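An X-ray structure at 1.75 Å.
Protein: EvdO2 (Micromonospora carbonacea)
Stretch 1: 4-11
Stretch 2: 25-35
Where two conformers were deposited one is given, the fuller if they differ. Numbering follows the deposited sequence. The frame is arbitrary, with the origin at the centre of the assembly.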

# COMPACT_ATOMS: atom_id res chain seq x y z
N MET A 4 -5.53 -12.67 21.32
CA MET A 4 -5.31 -11.45 22.11
C MET A 4 -5.95 -10.23 21.44
O MET A 4 -6.15 -10.19 20.22
CB MET A 4 -3.81 -11.22 22.33
CG MET A 4 -3.24 -12.07 23.47
SD MET A 4 -1.43 -12.23 23.44
CE MET A 4 -0.90 -10.54 23.69
N GLU A 5 -6.27 -9.23 22.26
CA GLU A 5 -6.96 -8.04 21.77
C GLU A 5 -6.11 -6.79 21.92
O GLU A 5 -6.59 -5.67 21.72
CB GLU A 5 -8.29 -7.86 22.50
CG GLU A 5 -9.15 -9.11 22.57
N VAL A 6 -4.84 -6.97 22.27
CA VAL A 6 -3.95 -5.83 22.49
C VAL A 6 -3.46 -5.24 21.17
O VAL A 6 -3.32 -5.93 20.16
CB VAL A 6 -2.74 -6.22 23.35
CG1 VAL A 6 -3.19 -6.66 24.74
CG2 VAL A 6 -1.95 -7.31 22.67
N VAL A 7 -3.21 -3.93 21.19
CA VAL A 7 -2.65 -3.24 20.05
C VAL A 7 -1.54 -2.34 20.54
O VAL A 7 -1.54 -1.92 21.70
CB VAL A 7 -3.70 -2.37 19.28
CG1 VAL A 7 -4.83 -3.23 18.74
CG2 VAL A 7 -4.24 -1.27 20.17
N GLY A 8 -0.58 -2.07 19.66
CA GLY A 8 0.56 -1.26 20.02
C GLY A 8 0.20 0.21 20.14
O GLY A 8 -0.95 0.60 19.95
N THR A 9 1.20 1.01 20.47
CA THR A 9 1.02 2.46 20.57
C THR A 9 2.03 3.15 19.67
O THR A 9 2.99 2.52 19.23
CB THR A 9 1.20 2.97 22.01
OG1 THR A 9 2.51 2.62 22.50
CG2 THR A 9 0.14 2.39 22.92
N ILE A 10 1.82 4.44 19.40
CA ILE A 10 2.86 5.21 18.75
C ILE A 10 3.44 6.23 19.71
O ILE A 10 2.77 6.68 20.65
CB ILE A 10 2.36 5.93 17.48
CG1 ILE A 10 1.17 6.83 17.79
CG2 ILE A 10 2.01 4.92 16.38
CD1 ILE A 10 0.77 7.71 16.60
N ASP A 11 4.71 6.57 19.50
CA ASP A 11 5.34 7.57 20.33
C ASP A 11 6.08 8.58 19.47
O ASP A 11 6.04 8.52 18.24
CB ASP A 11 6.29 6.93 21.35
CG ASP A 11 7.30 6.01 20.72
OD1 ASP A 11 7.68 6.23 19.55
OD2 ASP A 11 7.73 5.05 21.42
N ILE A 25 7.63 1.54 10.70
CA ILE A 25 7.07 0.25 11.03
C ILE A 25 6.28 0.34 12.33
O ILE A 25 6.78 0.85 13.32
CB ILE A 25 8.16 -0.82 11.21
CG1 ILE A 25 8.82 -1.12 9.86
CG2 ILE A 25 7.56 -2.09 11.82
CD1 ILE A 25 9.91 -2.19 9.96
N LEU A 26 5.05 -0.16 12.29
CA LEU A 26 4.23 -0.27 13.49
C LEU A 26 3.99 -1.75 13.76
O LEU A 26 3.26 -2.39 13.01
CB LEU A 26 2.92 0.46 13.30
CG LEU A 26 3.01 1.88 12.73
CD1 LEU A 26 1.61 2.43 12.49
CD2 LEU A 26 3.79 2.75 13.69
N PRO A 27 4.60 -2.29 14.82
CA PRO A 27 4.57 -3.74 15.01
C PRO A 27 3.17 -4.36 15.13
O PRO A 27 2.98 -5.48 14.66
CB PRO A 27 5.35 -3.94 16.31
CG PRO A 27 6.30 -2.79 16.33
CD PRO A 27 5.51 -1.63 15.78
N GLN A 28 2.22 -3.65 15.73
CA GLN A 28 0.90 -4.22 15.91
C GLN A 28 -0.18 -3.13 15.86
O GLN A 28 -0.53 -2.55 16.89
CB GLN A 28 0.82 -4.98 17.24
CG GLN A 28 -0.52 -5.68 17.48
CD GLN A 28 -0.42 -7.20 17.49
OE1 GLN A 28 0.41 -7.78 18.18
NE2 GLN A 28 -1.29 -7.86 16.71
N VAL A 29 -0.70 -2.85 14.67
CA VAL A 29 -1.73 -1.81 14.55
C VAL A 29 -3.13 -2.44 14.57
O VAL A 29 -4.11 -1.76 14.81
CB VAL A 29 -1.52 -0.97 13.26
CG1 VAL A 29 -2.02 -1.72 12.04
CG2 VAL A 29 -2.24 0.37 13.38
N ALA A 30 -3.20 -3.74 14.29
CA ALA A 30 -4.44 -4.49 14.38
C ALA A 30 -4.22 -5.62 15.36
O ALA A 30 -3.18 -6.28 15.32
CB ALA A 30 -4.87 -5.04 13.02
N SER A 31 -5.18 -5.84 16.25
CA SER A 31 -5.09 -6.91 17.23
C SER A 31 -5.25 -8.25 16.55
O SER A 31 -5.71 -8.31 15.41
CB SER A 31 -6.16 -6.77 18.30
OG SER A 31 -7.43 -7.07 17.74
N GLU A 32 -4.92 -9.32 17.26
CA GLU A 32 -5.08 -10.66 16.73
C GLU A 32 -6.53 -10.94 16.32
O GLU A 32 -6.78 -11.59 15.31
CB GLU A 32 -4.61 -11.70 17.76
CG GLU A 32 -4.51 -13.10 17.21
CD GLU A 32 -3.84 -14.06 18.18
OE1 GLU A 32 -3.55 -13.64 19.32
OE2 GLU A 32 -3.62 -15.23 17.80
N SER A 33 -7.49 -10.43 17.09
CA SER A 33 -8.89 -10.66 16.79
C SER A 33 -9.34 -9.82 15.59
O SER A 33 -10.16 -10.27 14.79
CB SER A 33 -9.77 -10.38 18.01
OG SER A 33 -9.83 -8.99 18.30
N GLU A 34 -8.81 -8.61 15.46
CA GLU A 34 -9.10 -7.77 14.31
C GLU A 34 -8.52 -8.39 13.03
O GLU A 34 -9.17 -8.38 11.99
CB GLU A 34 -8.56 -6.35 14.51
CG GLU A 34 -9.36 -5.53 15.52
CD GLU A 34 -8.69 -4.22 15.90
OE1 GLU A 34 -7.46 -4.08 15.71
OE2 GLU A 34 -9.40 -3.32 16.40
N VAL A 35 -7.31 -8.94 13.12
CA VAL A 35 -6.72 -9.67 12.01
C VAL A 35 -7.56 -10.89 11.63
O VAL A 35 -7.77 -11.16 10.45
CB VAL A 35 -5.28 -10.12 12.35
CG1 VAL A 35 -4.77 -11.15 11.33
CG2 VAL A 35 -4.36 -8.92 12.42
O HOH W 1 -3.57 -8.79 19.70

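Polar contacts with the backbone do most of the work in joining these two stretches, which together bury 436 Å². The shortest direct bond runs from Gly-8 N to Gln-28 O, 2.8 Å and nearly straight. Glycine suits this position because the two backbones come close here (Gly-8 CA to Gln-28 CA 5.1 Å): a CB on Gly-8 would point toward the other stretch and lie about 3.2 Å from Gln-28 O, a tight fit.

A second group of bonds gathers at the start of the helix that begins with Glu-32. The extended side chain of Glu-32 (chi1 and chi2 both t) reaches back so that its OE1 accepts from Met-4 N at 3.0 Å. Ser-33 N gives a weak bond to Met-4 O at 3.4 Å, the N-H being poorly aimed. Amides in the first turn of a helix lack partners within it, so an outside carbonyl can serve them. Water 1 works on the same principle: it accepts from Glu-32 N (2.8 Å to the water O) and donates to Val-6 O (2.9 Å) and, weakly, to Met-4 O (3.0 Å), tying both stretches together.

Ser-31 prepares this helix end. Its OG accepts from Glu-34 N at 3.1 Å, while Ser-31 N donates to Glu-34 OE1 at 2.9 Å, a reciprocal capping arrangement. The small, buried serine also allows close packing: its CB lies 3.5 Å from Val-6 O, and its CA makes a CA-H...O contact with the same oxygen at 3.6 Å.

Apolar packing is modest. Val-7 CG1 rests 3.8 Å from Ser-31 CB, its compact branch fitting beside the cap. Farther along, Ile-10 CG2 meets Leu-26 CD2 at 3.9 Å; the CA-to-CB bond of Leu-26 points sideways, but the end of its side chain comes nearer, bringing a methyl to the contact.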